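Side-chain contact in superoxide dismutase [Fe] (Sulfolobus acidocaldarius, PDB 1B06), which destroys superoxide radicals, converting them to hydrogen peroxide and oxygen at an iron ion held in each subunit: residues W88-P93 and W197-K202. Numbering follows the deposited sequence.
Sequences WNNMAP and WDDAEK
Asp199 reaches from helix 197-205 to the backbone where helix 67-89 ends, and its carboxylate lies against Asn89 and Asn90. With CG anti to the backbone N (chi1 174°), the carboxylate of Asp199 is set against the Asn89 carbonyl, and CG of Asp199 comes to 3.1 Å from O of Asn89. Asn89 O lies over the face of the carboxylate, above CG and about midway between its two oxygens, 3.4 Å from Asp199 OD2; two acceptors meet here with no hydrogen bond. Asp199 OD1 is 3.9 Å from CB of Asn89, while OD2 sits 3.4 Å from CA of Asn90. The side-chain amide of Asn90 meets the carboxylate crosswise, the two planes 74° apart. Ala200 CB lies near the end of the Asn90 side chain. In the fold of iron/manganese superoxide dismutases this is a seam between domains: the alpha-hairpin domain gives the end of helix 67-89, and the C-terminal domain gives helix 197-205. The iron, bound by His33, His84, Asp170 and His174, lies about 12 Å from the side chain of Asn90. Asp199 OD2 has its strong partner in Arg203, one turn further along its own helix, in a salt bridge that probably offsets the carboxylate's charge beside the Asn89 carbonyl. An alanine at Asp199 is likely to leave Arg203 without that mate and to open a gap beside the Asn89 carbonyl. Further out, Asn90 and Ala92 make backbone hydrogen bonds to Asn196 and Val194, just ahead of helix 197-205, while the Asn90 side chain packs on Leu167 and Ile168 of strand 165-170.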
loop_
_atom_site.group_PDB
_atom_site.type_symbol
_atom_site.label_atom_id
_atom_site.label_comp_id
_atom_site.label_asym_id
_atom_site.label_seq_id
_atom_site.Cartn_x
_atom_site.Cartn_y
_atom_site.Cartn_z
ATOM N N TRP A 88 -23.798 6.859 -3.746
ATOM C CA TRP A 88 -24.965 7.504 -4.345
ATOM C C TRP A 88 -26.203 7.342 -3.470
ATOM O O TRP A 88 -26.971 8.281 -3.293
ATOM C CB TRP A 88 -25.273 6.928 -5.730
ATOM C CG TRP A 88 -24.127 6.948 -6.705
ATOM C CD1 TRP A 88 -23.737 5.925 -7.517
ATOM C CD2 TRP A 88 -23.237 8.040 -6.980
ATOM N NE1 TRP A 88 -22.661 6.306 -8.281
ATOM C CE2 TRP A 88 -22.332 7.599 -7.973
ATOM C CE3 TRP A 88 -23.115 9.345 -6.486
ATOM C CZ2 TRP A 88 -21.315 8.419 -8.484
ATOM C CZ3 TRP A 88 -22.101 10.162 -6.995
ATOM C CH2 TRP A 88 -21.216 9.692 -7.985
ATOM N N ASN A 89 -26.391 6.145 -2.926
ATOM C CA ASN A 89 -27.544 5.860 -2.083
ATOM C C ASN A 89 -27.406 6.427 -0.678
ATOM O O ASN A 89 -28.401 6.606 0.029
ATOM C CB ASN A 89 -27.764 4.352 -1.995
ATOM C CG ASN A 89 -28.347 3.782 -3.265
ATOM O OD1 ASN A 89 -29.397 4.216 -3.722
ATOM N ND2 ASN A 89 -27.667 2.804 -3.844
ATOM N N ASN A 90 -26.171 6.710 -0.280
ATOM C CA ASN A 90 -25.893 7.239 1.049
ATOM C C ASN A 90 -26.085 8.751 1.115
ATOM O O ASN A 90 -25.829 9.371 2.146
ATOM C CB ASN A 90 -24.464 6.875 1.457
ATOM C CG ASN A 90 -24.300 6.717 2.961
ATOM O OD1 ASN A 90 -25.061 6.003 3.622
ATOM N ND2 ASN A 90 -23.293 7.384 3.509
ATOM N N MET A 91 -26.527 9.332 0.003
ATOM C CA MET A 91 -26.790 10.767 -0.088
ATOM C C MET A 91 -28.241 10.968 -0.547
ATOM O O MET A 91 -28.857 10.054 -1.094
ATOM C CB MET A 91 -25.827 11.423 -1.083
ATOM C CG MET A 91 -24.377 11.442 -0.620
ATOM S SD MET A 91 -23.298 12.489 -1.612
ATOM C CE MET A 91 -23.396 11.655 -3.245
ATOM N N ALA A 92 -28.787 12.157 -0.318
ATOM C CA ALA A 92 -30.155 12.449 -0.715
ATOM C C ALA A 92 -30.292 13.937 -0.974
ATOM O O ALA A 92 -29.571 14.740 -0.387
ATOM C CB ALA A 92 -31.116 12.016 0.381
ATOM N N PRO A 93 -31.212 14.327 -1.873
ATOM C CA PRO A 93 -31.429 15.743 -2.195
ATOM C C PRO A 93 -31.566 16.622 -0.954
ATOM O O PRO A 93 -32.119 16.201 0.063
ATOM C CB PRO A 93 -32.702 15.726 -3.035
ATOM C CG PRO A 93 -32.690 14.377 -3.677
ATOM C CD PRO A 93 -32.094 13.446 -2.660
ATOM N N TRP A 197 -29.479 9.838 6.043
ATOM C CA TRP A 197 -29.535 9.096 7.291
ATOM C C TRP A 197 -30.523 7.933 7.279
ATOM O O TRP A 197 -30.375 6.981 8.047
ATOM C CB TRP A 197 -29.845 10.056 8.438
ATOM C CG TRP A 197 -28.687 10.953 8.741
ATOM C CD1 TRP A 197 -28.628 12.307 8.566
ATOM C CD2 TRP A 197 -27.397 10.554 9.232
ATOM N NE1 TRP A 197 -27.380 12.776 8.917
ATOM C CE2 TRP A 197 -26.607 11.722 9.329
ATOM C CE3 TRP A 197 -26.833 9.323 9.599
ATOM C CZ2 TRP A 197 -25.278 11.696 9.779
ATOM C CZ3 TRP A 197 -25.509 9.298 10.047
ATOM C CH2 TRP A 197 -24.750 10.479 10.131
ATOM N N ASP A 198 -31.528 8.001 6.412
ATOM C CA ASP A 198 -32.507 6.920 6.321
ATOM C C ASP A 198 -31.803 5.701 5.745
ATOM O O ASP A 198 -31.963 4.586 6.235
ATOM C CB ASP A 198 -33.673 7.320 5.419
ATOM C CG ASP A 198 -34.708 8.148 6.148
ATOM O OD1 ASP A 198 -35.540 7.556 6.868
ATOM O OD2 ASP A 198 -34.688 9.390 6.005
ATOM N N ASP A 199 -31.020 5.930 4.697
ATOM C CA ASP A 199 -30.263 4.865 4.062
ATOM C C ASP A 199 -29.296 4.260 5.085
ATOM O O ASP A 199 -29.189 3.043 5.198
ATOM C CB ASP A 199 -29.475 5.418 2.869
ATOM C CG ASP A 199 -28.537 4.387 2.254
ATOM O OD1 ASP A 199 -29.029 3.485 1.545
ATOM O OD2 ASP A 199 -27.308 4.478 2.475
ATOM N N ALA A 200 -28.600 5.114 5.833
ATOM C CA ALA A 200 -27.645 4.646 6.833
ATOM C C ALA A 200 -28.330 3.782 7.890
ATOM O O ALA A 200 -27.827 2.718 8.247
ATOM C CB ALA A 200 -26.947 5.832 7.490
ATOM N N GLU A 201 -29.479 4.233 8.386
ATOM C CA GLU A 201 -30.203 3.478 9.403
ATOM C C GLU A 201 -30.666 2.135 8.850
ATOM O O GLU A 201 -30.671 1.129 9.561
ATOM C CB GLU A 201 -31.412 4.268 9.907
ATOM C CG GLU A 201 -32.359 3.454 10.791
ATOM C CD GLU A 201 -31.797 3.182 12.180
ATOM O OE1 GLU A 201 -30.639 3.554 12.446
ATOM O OE2 GLU A 201 -32.515 2.594 13.013
ATOM N N LYS A 202 -31.057 2.123 7.581
ATOM C CA LYS A 202 -31.513 0.898 6.930
ATOM C C LYS A 202 -30.391 -0.130 6.862
ATOM O O LYS A 202 -30.612 -1.319 7.079
ATOM C CB LYS A 202 -31.995 1.198 5.513
ATOM C CG LYS A 202 -33.494 1.063 5.326
ATOM C CD LYS A 202 -33.973 1.876 4.133
ATOM C CE LYS A 202 -35.350 2.476 4.385
ATOM N NZ LYS A 202 -35.499 3.814 3.743
#